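Long-range contacts in De novo designed switch protein caging a hemagglutinin binder (sCageHA267_1S) (Synthetic construct, PDB 7CBC), which cages a hemagglutinin-binding domain in a designed bundle of long helices and probably acts as a switch for modular protein biosensors: residues I57-K61 with I134-E138; V41-E46 with A248-I252; L129-N133 with Q229-L233; A71-I75 with A119-L123; I149-L153 with L236-S240. Residues are numbered along the deposited sequence.

All five contacts join the six long helices of the bundle. Contacts 1, 2, 3 and 5 gather toward one end, with centres 12 to 15 Å apart. V137 of contact 1 packs on A44 (V137 CG1 to A44 CB, 3.8 Å) and V41 of contact 2. A136 of contact 1 touches L236 of contact 5 (A136 CB to L236 CD1, 3.9 Å), and V41 meets L236 (V41 CG2 to L236 CD2, 3.9 Å). Contact 3 adjoins contacts 1 and 5 in sequence. Contact 4 repeats the helix pair of contact 1, with centres 22 Å apart. None uses the short C-terminal helices, probably the caged binder; disulfide C275-C301 joins helix 274-284 to the loop before 303-315.

Contact 1 of 5, residues I57-K61 with I134-E138; sequences IKEVK and IRAVE
Segments 57-61 and 134-138 are both regular helix, and each continues beyond the segment at both ends. They run antiparallel, with an angle of 175° between their directions and axes 10.8 Å apart. Each segment has one i to i+4 backbone hydrogen bond, K61 N to I57 O and E138 N to I134 O, both 2.9 Å. The register is set by I57 CA and E138 CA, 6.9 Å apart. I134 points at the partner helix in the m,t rotamer. Its CG2 lies 4.0 Å from I57 CG2 and 3.7 Å from K61 CE; I134 CG2 is also 4.3 Å from V60 CG1. This is the antiparallel packing of helix 50-93 on helix 99-142 in the six-helix bundle, with an apolar inner side and a charged outer edge. V137, with chi1 t, offers CG1 to I57 CD1 at 4.0 Å; I57 is m,m. V137 also packs on L40 and A44 of helix 3-46 and on L236 of helix 195-239. E138 extends with chi1 and chi2 both t. The main salt bridge of E138 OE2 is to R54; that to K61 NZ, 3.4 Å, is a weak hydrogen bond. E138 OE2 also lies 3.1 Å from I57 CG2. K61 is extended, chi1 m and then t throughout. A water bridges K61 and E138, 2.7 Å from K61 NZ and 3.1 Å from E138 OE1.

Contact 2 of 5, residues V41-E46 with A248-I252; sequences VYLAVE and ARKAI
The Y42 side chain overlaps R249 and I252 of the opposing helix. Its CE1 is 3.5 Å from R249 CB, and its CD1 is 3.7 Å from I252 CD1. The CA-to-CB bond of Y42 points sideways to the partner; with chi1 t (chi2 101°) the ring reaches across. Segments 41-46 and 248-252 are helical and antiparallel, at 178°, with axes 10.0 Å apart. The register pairs Y42 CA with R249 CA at 6.6 Å and V45 CA with A248 CA at 7.5 Å. I252, in the m,t rotamer, sets CD1 against segment 41-46, 3.5 Å from Y42 CA, 4.0 Å from V41 CG1 and 4.3 Å from V45 CG2. Both valines have chi1 t. V45 CG1 also meets A248 CB at 4.3 Å. This packs helix 245-268, the last long helix of the bundle, on helix 3-46. L235 of helix 195-239 touches both V41 and I252. On the outer side R249, chi1 m, brings NH1 to 3.6 Å from E46 CG. E46 OE2 remains 4.5 Å from R249 NH1. With no hydrogen bond across, the join rests on apolar packing and side-chain overlap; the opposite charges of E46 and R249 are near but form no salt bridge.

Contact 3 of 5, residues L129-N133 with Q229-L233; sequences LQELN and QELNL
Segments 129-133 and 229-233 are helical and nearly parallel, with 6° between their directions and axes 11.9 Å apart. The spacing accommodates the amide side chains of Q229 and N133 between the axes. Each turn closes with a backbone hydrogen bond, N133 N to L129 O at 2.7 Å and L233 N to Q229 O at 3.0 Å. The CA atoms of L129 and Q229 are 7.8 Å apart, and those of N133 and N232 8.0 Å. The centre is a two-way amide pair. Q229 NE2 donates to N133 OD1 at 3.0 Å, and N133 ND2 donates to Q229 OE1 at 2.9 Å, both nearly straight (163° and 166°). Q229 is t,p and N133 has chi1 m, so the two amide ends meet. N232, chi1 m, adds a weak bond from its ND2 to Q229 OE1 at 3.4 Å. L129 and L132 pack against Q229 from one side: L129 CD2 is 4.0 Å from Q229 CD, and L132 CD2 is 4.0 Å from Q229 NE2. Buried hydrogen-bond networks of this kind are used in de novo helical bundles, where they probably help to specify how the helices pair. The network extends across helices 99-142 and 195-239 to their neighbours: Q229 NE2 also bonds to S160 of helix 146-190, N232 OD1 accepts from Q34 of helix 3-46, and N37 of that helix touches both asparagines.

Contact 4 of 5, residues A71-I75 with A119-L123; sequences AEKEI and AKAFL
This is plain apolar packing of helix 50-93 against helix 99-142, part-way along the long bundle; the centre of the contact lies about 9 Å from the centre of the chain. Segments 71-75 and 119-123 are helical and antiparallel at 174°, with axes 10.5 Å apart. The nearest CA pair is I75 and K120, at 7.1 Å. I75, in the m,t rotamer, and L123, in the t,p rotamer, bury most surface. They meet at I75 CD1 and L123 CD2, 3.9 Å apart. L123 CD2 also sits 3.7 Å from A71 CB and 3.7 Å from E72 CG. I75 CD1 reaches A119 O at 3.6 Å and A119 CB at 4.2 Å, while I75 CG2 lies 3.8 Å from K120 CG. L22 of helix 3-46 touches both I75 and A119, and L26 touches A71. No hydrogen bond or salt bridge crosses between the segments. The small alanines admit the larger side chains, so hydrophobic burial and shape carry the contact.

Contact 5 of 5, residues I149-L153 with L236-S240; sequences IREAL and LRLAS
L153, R237 and S240 bury the most surface here, where helix 146-190 packs on the C-terminal end of helix 195-239 in the six-helix bundle. Residues 149-153 are helix, as are 236-239, and the register runs antiparallel: L153 CA and R237 CA are 6.8 Å apart, I149 CA and S240 CA 7.5 Å. L153 is m,t and points at the other segment. Its CD2 packs on L236 CB at 3.7 Å, and its CD1 lies 3.7 Å from both R237 CA and S240 OG. L140 of helix 99-142 touches L153 and I149. R237, chi1 t, runs outward beside L153 to R150. These like charges come close without bonding; R150 has its salt bridge with E154. R237 NH2 sits over one face of the R150 guanidinium. S240, chi1 p, turns its hydroxyl back toward the preceding turn, with S240 OG 3.2 Å from L236 O and 3.1 Å from R237 O. I149 CG2 rests 3.6 Å from S240 OG, and R150 NH1 stands 3.0 Å from R237 NH2 without a hydrogen bond.

Contact 1 of 5, residues I57-K61 with I134-E138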
# COMPACT_ATOMS: atom_id res chain seq x y z
N ILE A 57 -12.67 2.24 -26.10
CA ILE A 57 -11.94 3.19 -25.26
C ILE A 57 -12.84 3.74 -24.16
O ILE A 57 -12.47 3.74 -22.98
CB ILE A 57 -11.34 4.32 -26.12
CG1 ILE A 57 -10.17 3.80 -26.96
CG2 ILE A 57 -10.89 5.49 -25.25
CD1 ILE A 57 -8.89 3.68 -26.20
N LYS A 58 -14.05 4.19 -24.52
CA LYS A 58 -14.98 4.68 -23.51
C LYS A 58 -15.27 3.62 -22.45
O LYS A 58 -15.34 3.93 -21.25
CB LYS A 58 -16.28 5.14 -24.16
CG LYS A 58 -17.31 5.70 -23.16
CD LYS A 58 -18.74 5.67 -23.69
CE LYS A 58 -18.78 5.90 -25.21
NZ LYS A 58 -20.12 6.28 -25.74
N GLU A 59 -15.43 2.37 -22.87
CA GLU A 59 -15.81 1.33 -21.93
C GLU A 59 -14.66 0.96 -21.00
O GLU A 59 -14.90 0.64 -19.84
CB GLU A 59 -16.31 0.09 -22.68
CG GLU A 59 -17.06 -0.90 -21.79
CD GLU A 59 -16.41 -2.28 -21.75
OE1 GLU A 59 -15.35 -2.47 -22.39
OE2 GLU A 59 -16.96 -3.18 -21.07
N VAL A 60 -13.41 1.00 -21.47
CA VAL A 60 -12.32 0.76 -20.54
C VAL A 60 -12.12 1.99 -19.65
O VAL A 60 -11.73 1.85 -18.49
CB VAL A 60 -11.04 0.36 -21.28
CG1 VAL A 60 -10.54 1.49 -22.15
CG2 VAL A 60 -9.95 -0.08 -20.32
N LYS A 61 -12.40 3.19 -20.16
CA LYS A 61 -12.37 4.35 -19.28
C LYS A 61 -13.38 4.20 -18.15
O LYS A 61 -13.01 4.24 -16.97
CB LYS A 61 -12.64 5.63 -20.08
CG LYS A 61 -11.42 6.15 -20.80
CD LYS A 61 -11.69 7.50 -21.45
CE LYS A 61 -10.46 8.02 -22.17
NZ LYS A 61 -10.79 9.20 -23.04
N ILE A 134 -4.62 5.05 -21.19
CA ILE A 134 -5.75 4.99 -22.12
C ILE A 134 -5.57 6.02 -23.23
O ILE A 134 -5.77 5.72 -24.42
CB ILE A 134 -7.06 5.22 -21.36
CG1 ILE A 134 -7.18 4.21 -20.23
CG2 ILE A 134 -8.23 5.10 -22.31
CD1 ILE A 134 -8.41 4.40 -19.37
N ARG A 135 -5.22 7.25 -22.86
CA ARG A 135 -5.01 8.30 -23.84
C ARG A 135 -3.93 7.92 -24.83
O ARG A 135 -4.04 8.20 -26.03
CB ARG A 135 -4.66 9.61 -23.11
CG ARG A 135 -4.85 10.86 -23.95
CD ARG A 135 -4.27 12.11 -23.29
NE ARG A 135 -4.50 12.17 -21.84
CZ ARG A 135 -3.53 12.37 -20.94
NH1 ARG A 135 -2.27 12.53 -21.35
NH2 ARG A 135 -3.81 12.42 -19.64
N ALA A 136 -2.88 7.25 -24.34
CA ALA A 136 -1.79 6.81 -25.20
C ALA A 136 -2.29 5.84 -26.27
O ALA A 136 -1.97 5.99 -27.45
CB ALA A 136 -0.68 6.17 -24.37
N VAL A 137 -3.07 4.83 -25.86
CA VAL A 137 -3.62 3.89 -26.83
C VAL A 137 -4.53 4.62 -27.81
O VAL A 137 -4.43 4.45 -29.04
CB VAL A 137 -4.37 2.75 -26.11
CG1 VAL A 137 -5.31 2.04 -27.07
CG2 VAL A 137 -3.38 1.78 -25.49
N GLU A 138 -5.42 5.46 -27.28
CA GLU A 138 -6.37 6.23 -28.07
C GLU A 138 -5.66 7.04 -29.16
O GLU A 138 -6.10 7.05 -30.32
CB GLU A 138 -7.14 7.14 -27.12
CG GLU A 138 -8.33 7.89 -27.65
CD GLU A 138 -9.03 8.64 -26.51
OE1 GLU A 138 -8.37 9.47 -25.85
OE2 GLU A 138 -10.22 8.39 -26.26
O HOH W 1 -8.32 10.14 -22.83

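Contact 2 of 5, residues V41-E46 with A248-I252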
# COMPACT_ATOMS: atom_id res chain seq x y z
N VAL A 41 -4.63 -2.83 -24.97
CA VAL A 41 -3.55 -2.89 -25.95
C VAL A 41 -3.81 -3.99 -26.96
O VAL A 41 -3.62 -3.80 -28.17
CB VAL A 41 -2.20 -3.09 -25.25
CG1 VAL A 41 -1.12 -3.36 -26.27
CG2 VAL A 41 -1.86 -1.87 -24.44
N TYR A 42 -4.27 -5.15 -26.49
CA TYR A 42 -4.46 -6.29 -27.37
C TYR A 42 -5.53 -6.00 -28.42
O TYR A 42 -5.39 -6.41 -29.58
CB TYR A 42 -4.83 -7.53 -26.55
CG TYR A 42 -4.83 -8.82 -27.35
CD1 TYR A 42 -3.76 -9.71 -27.28
CD2 TYR A 42 -5.89 -9.15 -28.18
CE1 TYR A 42 -3.75 -10.89 -28.02
CE2 TYR A 42 -5.88 -10.31 -28.92
CZ TYR A 42 -4.82 -11.19 -28.83
OH TYR A 42 -4.84 -12.35 -29.58
N LEU A 43 -6.58 -5.28 -28.04
CA LEU A 43 -7.63 -4.96 -28.99
C LEU A 43 -7.22 -3.86 -29.95
O LEU A 43 -7.67 -3.85 -31.10
CB LEU A 43 -8.91 -4.57 -28.25
CG LEU A 43 -10.07 -5.53 -28.54
CD1 LEU A 43 -11.36 -4.99 -27.96
CD2 LEU A 43 -10.22 -5.80 -30.05
N ALA A 44 -6.37 -2.93 -29.50
CA ALA A 44 -5.86 -1.89 -30.38
C ALA A 44 -4.99 -2.44 -31.50
O ALA A 44 -4.81 -1.75 -32.51
CB ALA A 44 -5.07 -0.86 -29.57
N VAL A 45 -4.43 -3.63 -31.33
CA VAL A 45 -3.70 -4.29 -32.41
C VAL A 45 -4.66 -4.72 -33.51
O VAL A 45 -4.35 -4.62 -34.70
CB VAL A 45 -2.90 -5.48 -31.85
CG1 VAL A 45 -2.34 -6.34 -32.96
CG2 VAL A 45 -1.77 -4.99 -30.94
N GLU A 46 -5.86 -5.17 -33.13
CA GLU A 46 -6.84 -5.69 -34.08
C GLU A 46 -7.66 -4.57 -34.73
O GLU A 46 -7.63 -4.39 -35.95
CB GLU A 46 -7.77 -6.66 -33.36
CG GLU A 46 -7.44 -8.12 -33.58
CD GLU A 46 -8.66 -8.99 -33.40
OE1 GLU A 46 -9.27 -9.38 -34.43
OE2 GLU A 46 -9.01 -9.27 -32.23
N ALA A 248 2.92 -9.44 -32.27
CA ALA A 248 2.48 -8.44 -31.30
C ALA A 248 1.61 -9.07 -30.22
O ALA A 248 1.71 -8.72 -29.05
CB ALA A 248 1.73 -7.31 -32.00
N ARG A 249 0.76 -10.03 -30.60
CA ARG A 249 -0.12 -10.67 -29.63
C ARG A 249 0.67 -11.49 -28.61
O ARG A 249 0.24 -11.62 -27.46
CB ARG A 249 -1.15 -11.55 -30.33
CG ARG A 249 -2.00 -10.83 -31.36
CD ARG A 249 -2.48 -11.79 -32.45
NE ARG A 249 -2.68 -11.14 -33.74
CZ ARG A 249 -3.83 -10.60 -34.14
NH1 ARG A 249 -4.89 -10.64 -33.33
NH2 ARG A 249 -3.92 -10.03 -35.33
N LYS A 250 1.82 -12.04 -29.01
CA LYS A 250 2.62 -12.82 -28.07
C LYS A 250 3.55 -11.97 -27.21
O LYS A 250 3.94 -12.41 -26.12
CB LYS A 250 3.43 -13.89 -28.82
CG LYS A 250 3.07 -15.31 -28.41
CD LYS A 250 4.00 -16.35 -29.02
CE LYS A 250 3.75 -17.73 -28.42
NZ LYS A 250 2.32 -18.16 -28.55
N ALA A 251 3.93 -10.77 -27.67
CA ALA A 251 4.58 -9.82 -26.77
C ALA A 251 3.63 -9.37 -25.67
O ALA A 251 4.06 -9.03 -24.56
CB ALA A 251 5.09 -8.61 -27.55
N ILE A 252 2.32 -9.37 -25.96
CA ILE A 252 1.33 -9.10 -24.93
C ILE A 252 1.21 -10.29 -23.99
O ILE A 252 1.16 -10.13 -22.76
CB ILE A 252 -0.03 -8.77 -25.59
CG1 ILE A 252 0.06 -7.44 -26.34
CG2 ILE A 252 -1.13 -8.77 -24.55
CD1 ILE A 252 -1.06 -7.24 -27.32

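Contact 3 of 5, residues L129-N133 with Q229-L233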
# COMPACT_ATOMS: atom_id res chain seq x y z
N LEU A 129 -1.66 7.25 -14.10
CA LEU A 129 -1.05 6.36 -15.07
C LEU A 129 -2.10 5.68 -15.93
O LEU A 129 -1.91 5.51 -17.14
CB LEU A 129 -0.17 5.32 -14.40
CG LEU A 129 1.05 5.86 -13.65
CD1 LEU A 129 1.75 4.74 -12.89
CD2 LEU A 129 2.01 6.52 -14.63
N GLN A 130 -3.23 5.29 -15.34
CA GLN A 130 -4.28 4.64 -16.13
C GLN A 130 -4.82 5.58 -17.20
O GLN A 130 -4.89 5.22 -18.38
CB GLN A 130 -5.42 4.16 -15.24
CG GLN A 130 -6.43 3.29 -15.97
CD GLN A 130 -5.91 1.88 -16.21
OE1 GLN A 130 -4.74 1.59 -15.96
NE2 GLN A 130 -6.79 1.00 -16.68
N GLU A 131 -5.22 6.79 -16.80
CA GLU A 131 -5.71 7.76 -17.77
C GLU A 131 -4.67 8.04 -18.85
O GLU A 131 -4.99 8.06 -20.05
CB GLU A 131 -6.10 9.04 -17.02
CG GLU A 131 -6.11 10.30 -17.87
CD GLU A 131 -6.23 11.54 -17.01
OE1 GLU A 131 -5.81 11.48 -15.83
OE2 GLU A 131 -6.74 12.57 -17.50
N LEU A 132 -3.41 8.21 -18.44
CA LEU A 132 -2.32 8.32 -19.39
C LEU A 132 -2.26 7.12 -20.31
O LEU A 132 -2.08 7.26 -21.52
CB LEU A 132 -0.99 8.48 -18.65
CG LEU A 132 0.22 8.48 -19.56
CD1 LEU A 132 0.42 9.87 -20.11
CD2 LEU A 132 1.45 8.03 -18.81
N ASN A 133 -2.42 5.91 -19.75
CA ASN A 133 -2.27 4.73 -20.59
C ASN A 133 -3.43 4.58 -21.57
O ASN A 133 -3.25 4.05 -22.67
CB ASN A 133 -2.14 3.49 -19.71
CG ASN A 133 -0.81 3.43 -18.99
OD1 ASN A 133 0.20 3.94 -19.49
ND2 ASN A 133 -0.79 2.84 -17.80
N GLN A 229 4.43 -0.15 -14.96
CA GLN A 229 4.38 0.90 -15.97
C GLN A 229 5.55 0.83 -16.92
O GLN A 229 5.44 1.28 -18.07
CB GLN A 229 4.31 2.28 -15.30
CG GLN A 229 4.15 3.45 -16.25
CD GLN A 229 2.83 3.46 -17.02
OE1 GLN A 229 1.88 2.75 -16.69
NE2 GLN A 229 2.77 4.30 -18.04
N GLU A 230 6.69 0.28 -16.50
CA GLU A 230 7.78 0.05 -17.46
C GLU A 230 7.40 -1.02 -18.47
O GLU A 230 7.67 -0.87 -19.67
CB GLU A 230 9.07 -0.32 -16.74
CG GLU A 230 9.88 0.88 -16.28
CD GLU A 230 11.01 1.23 -17.24
OE1 GLU A 230 10.79 2.07 -18.14
OE2 GLU A 230 12.11 0.66 -17.09
N LEU A 231 6.76 -2.11 -18.03
CA LEU A 231 6.19 -3.06 -18.97
C LEU A 231 5.24 -2.38 -19.94
O LEU A 231 5.27 -2.66 -21.15
CB LEU A 231 5.45 -4.17 -18.24
CG LEU A 231 6.24 -5.27 -17.54
CD1 LEU A 231 5.28 -6.35 -17.11
CD2 LEU A 231 7.31 -5.83 -18.47
N ASN A 232 4.37 -1.51 -19.42
CA ASN A 232 3.35 -0.90 -20.27
C ASN A 232 3.98 -0.05 -21.37
O ASN A 232 3.61 -0.19 -22.55
CB ASN A 232 2.40 -0.06 -19.41
CG ASN A 232 1.45 -0.91 -18.62
OD1 ASN A 232 1.30 -2.11 -18.87
ND2 ASN A 232 0.78 -0.30 -17.65
N LEU A 233 4.93 0.81 -21.03
CA LEU A 233 5.59 1.62 -22.04
C LEU A 233 6.37 0.75 -23.02
O LEU A 233 6.29 0.95 -24.24
CB LEU A 233 6.50 2.65 -21.38
CG LEU A 233 5.75 3.58 -20.42
CD1 LEU A 233 6.71 4.17 -19.39
CD2 LEU A 233 5.03 4.69 -21.18

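Contact 4 of 5, residues A71-I75 with A119-L123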
# COMPACT_ATOMS: atom_id res chain seq x y z
N ALA A 71 -11.81 1.75 -5.15
CA ALA A 71 -10.60 1.79 -4.33
C ALA A 71 -10.55 3.05 -3.46
O ALA A 71 -10.03 3.00 -2.34
CB ALA A 71 -9.35 1.71 -5.21
N GLU A 72 -11.08 4.18 -3.94
CA GLU A 72 -11.23 5.34 -3.07
C GLU A 72 -12.16 5.04 -1.90
O GLU A 72 -11.98 5.58 -0.81
CB GLU A 72 -11.76 6.54 -3.85
CG GLU A 72 -10.80 7.03 -4.90
CD GLU A 72 -11.40 8.08 -5.82
OE1 GLU A 72 -12.60 8.41 -5.68
OE2 GLU A 72 -10.66 8.57 -6.69
N LYS A 73 -13.16 4.18 -2.12
CA LYS A 73 -14.08 3.79 -1.06
C LYS A 73 -13.39 2.94 -0.01
O LYS A 73 -13.66 3.09 1.19
CB LYS A 73 -15.27 3.04 -1.67
CG LYS A 73 -16.34 2.58 -0.67
CD LYS A 73 -17.10 3.76 -0.09
CE LYS A 73 -18.43 3.33 0.55
NZ LYS A 73 -18.28 2.16 1.47
N GLU A 74 -12.51 2.02 -0.42
CA GLU A 74 -11.76 1.23 0.56
C GLU A 74 -10.88 2.12 1.42
O GLU A 74 -10.70 1.85 2.62
CB GLU A 74 -10.90 0.17 -0.14
CG GLU A 74 -11.67 -0.90 -0.96
CD GLU A 74 -12.07 -2.12 -0.12
OE1 GLU A 74 -12.64 -1.93 0.97
OE2 GLU A 74 -11.81 -3.26 -0.56
N ILE A 75 -10.29 3.17 0.84
CA ILE A 75 -9.47 4.08 1.63
C ILE A 75 -10.33 4.82 2.65
O ILE A 75 -9.95 4.96 3.82
CB ILE A 75 -8.73 5.08 0.71
CG1 ILE A 75 -7.67 4.36 -0.11
CG2 ILE A 75 -8.07 6.17 1.53
CD1 ILE A 75 -6.82 5.29 -0.93
N ALA A 119 -1.62 6.49 1.32
CA ALA A 119 -2.41 5.56 0.52
C ALA A 119 -3.21 6.29 -0.56
O ALA A 119 -3.31 5.81 -1.70
CB ALA A 119 -3.35 4.77 1.43
N LYS A 120 -3.77 7.46 -0.23
CA LYS A 120 -4.46 8.28 -1.23
C LYS A 120 -3.50 8.78 -2.30
O LYS A 120 -3.82 8.76 -3.49
CB LYS A 120 -5.16 9.47 -0.57
CG LYS A 120 -6.57 9.20 -0.10
CD LYS A 120 -7.35 10.46 0.36
CE LYS A 120 -7.06 10.87 1.79
NZ LYS A 120 -5.96 11.79 1.94
N ALA A 121 -2.32 9.23 -1.88
CA ALA A 121 -1.31 9.64 -2.85
C ALA A 121 -0.97 8.50 -3.80
O ALA A 121 -0.80 8.73 -5.00
CB ALA A 121 -0.07 10.14 -2.13
N PHE A 122 -0.86 7.27 -3.29
CA PHE A 122 -0.53 6.17 -4.20
C PHE A 122 -1.65 5.91 -5.19
O PHE A 122 -1.39 5.69 -6.39
CB PHE A 122 -0.22 4.90 -3.42
CG PHE A 122 -0.18 3.67 -4.29
CD1 PHE A 122 0.96 3.36 -5.01
CD2 PHE A 122 -1.29 2.84 -4.40
CE1 PHE A 122 1.00 2.24 -5.85
CE2 PHE A 122 -1.27 1.72 -5.22
CZ PHE A 122 -0.12 1.42 -5.95
N LEU A 123 -2.89 5.92 -4.73
CA LEU A 123 -4.00 5.62 -5.62
C LEU A 123 -4.13 6.68 -6.70
O LEU A 123 -4.47 6.37 -7.85
CB LEU A 123 -5.29 5.49 -4.81
CG LEU A 123 -6.56 5.22 -5.63
CD1 LEU A 123 -6.37 4.05 -6.58
CD2 LEU A 123 -7.76 4.99 -4.72

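Contact 5 of 5, residues I149-L153 with L236-S240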
# COMPACT_ATOMS: atom_id res chain seq x y z
N ILE A 149 4.12 8.86 -33.76
CA ILE A 149 3.94 7.74 -32.85
C ILE A 149 4.98 7.79 -31.74
O ILE A 149 4.67 7.62 -30.55
CB ILE A 149 4.04 6.41 -33.62
CG1 ILE A 149 2.78 6.12 -34.44
CG2 ILE A 149 4.38 5.25 -32.66
CD1 ILE A 149 2.89 4.84 -35.23
N ARG A 150 6.23 8.04 -32.11
CA ARG A 150 7.29 8.05 -31.11
C ARG A 150 7.18 9.29 -30.22
O ARG A 150 7.42 9.20 -29.01
CB ARG A 150 8.64 7.98 -31.79
CG ARG A 150 9.74 8.46 -30.92
CD ARG A 150 10.09 7.32 -30.01
NE ARG A 150 11.32 7.56 -29.31
CZ ARG A 150 12.50 7.19 -29.78
NH1 ARG A 150 12.58 6.58 -30.96
NH2 ARG A 150 13.61 7.44 -29.09
N GLU A 151 6.80 10.43 -30.80
CA GLU A 151 6.55 11.61 -29.97
C GLU A 151 5.52 11.31 -28.89
O GLU A 151 5.67 11.75 -27.74
CB GLU A 151 6.08 12.78 -30.84
CG GLU A 151 5.64 14.01 -30.04
CD GLU A 151 4.99 15.09 -30.89
OE1 GLU A 151 4.97 14.95 -32.14
OE2 GLU A 151 4.49 16.08 -30.32
N ALA A 152 4.48 10.54 -29.23
CA ALA A 152 3.48 10.18 -28.24
C ALA A 152 4.04 9.20 -27.21
O ALA A 152 3.71 9.29 -26.02
CB ALA A 152 2.25 9.58 -28.93
N LEU A 153 4.89 8.26 -27.63
CA LEU A 153 5.50 7.33 -26.69
C LEU A 153 6.46 8.04 -25.75
O LEU A 153 6.46 7.79 -24.53
CB LEU A 153 6.22 6.22 -27.46
CG LEU A 153 5.33 5.24 -28.22
CD1 LEU A 153 6.18 4.28 -29.01
CD2 LEU A 153 4.42 4.48 -27.25
N LEU A 236 3.87 -0.73 -25.36
CA LEU A 236 3.41 0.27 -26.32
C LEU A 236 4.48 0.59 -27.35
O LEU A 236 4.17 0.82 -28.53
CB LEU A 236 2.98 1.54 -25.59
CG LEU A 236 1.65 1.44 -24.85
CD1 LEU A 236 1.22 2.81 -24.37
CD2 LEU A 236 0.58 0.84 -25.75
N ARG A 237 5.74 0.64 -26.91
CA ARG A 237 6.83 0.80 -27.86
C ARG A 237 6.80 -0.31 -28.90
O ARG A 237 6.89 -0.04 -30.10
CB ARG A 237 8.16 0.81 -27.11
CG ARG A 237 9.34 1.26 -27.95
CD ARG A 237 10.26 2.16 -27.12
NE ARG A 237 11.40 2.62 -27.90
CZ ARG A 237 11.35 3.58 -28.81
NH1 ARG A 237 10.19 4.20 -29.05
NH2 ARG A 237 12.44 3.93 -29.49
N LEU A 238 6.63 -1.56 -28.46
CA LEU A 238 6.66 -2.70 -29.37
C LEU A 238 5.39 -2.83 -30.20
O LEU A 238 5.45 -3.24 -31.36
CB LEU A 238 6.89 -3.99 -28.58
CG LEU A 238 8.27 -4.65 -28.65
CD1 LEU A 238 9.37 -3.65 -28.28
CD2 LEU A 238 8.30 -5.87 -27.73
N ALA A 239 4.23 -2.50 -29.62
CA ALA A 239 2.96 -2.70 -30.32
C ALA A 239 2.73 -1.69 -31.42
O ALA A 239 1.79 -1.87 -32.21
CB ALA A 239 1.79 -2.66 -29.34
N SER A 240 3.52 -0.63 -31.49
CA SER A 240 3.55 0.21 -32.68
C SER A 240 4.67 -0.20 -33.64
O SER A 240 4.71 0.31 -34.76
CB SER A 240 3.70 1.68 -32.30
OG SER A 240 4.83 1.88 -31.47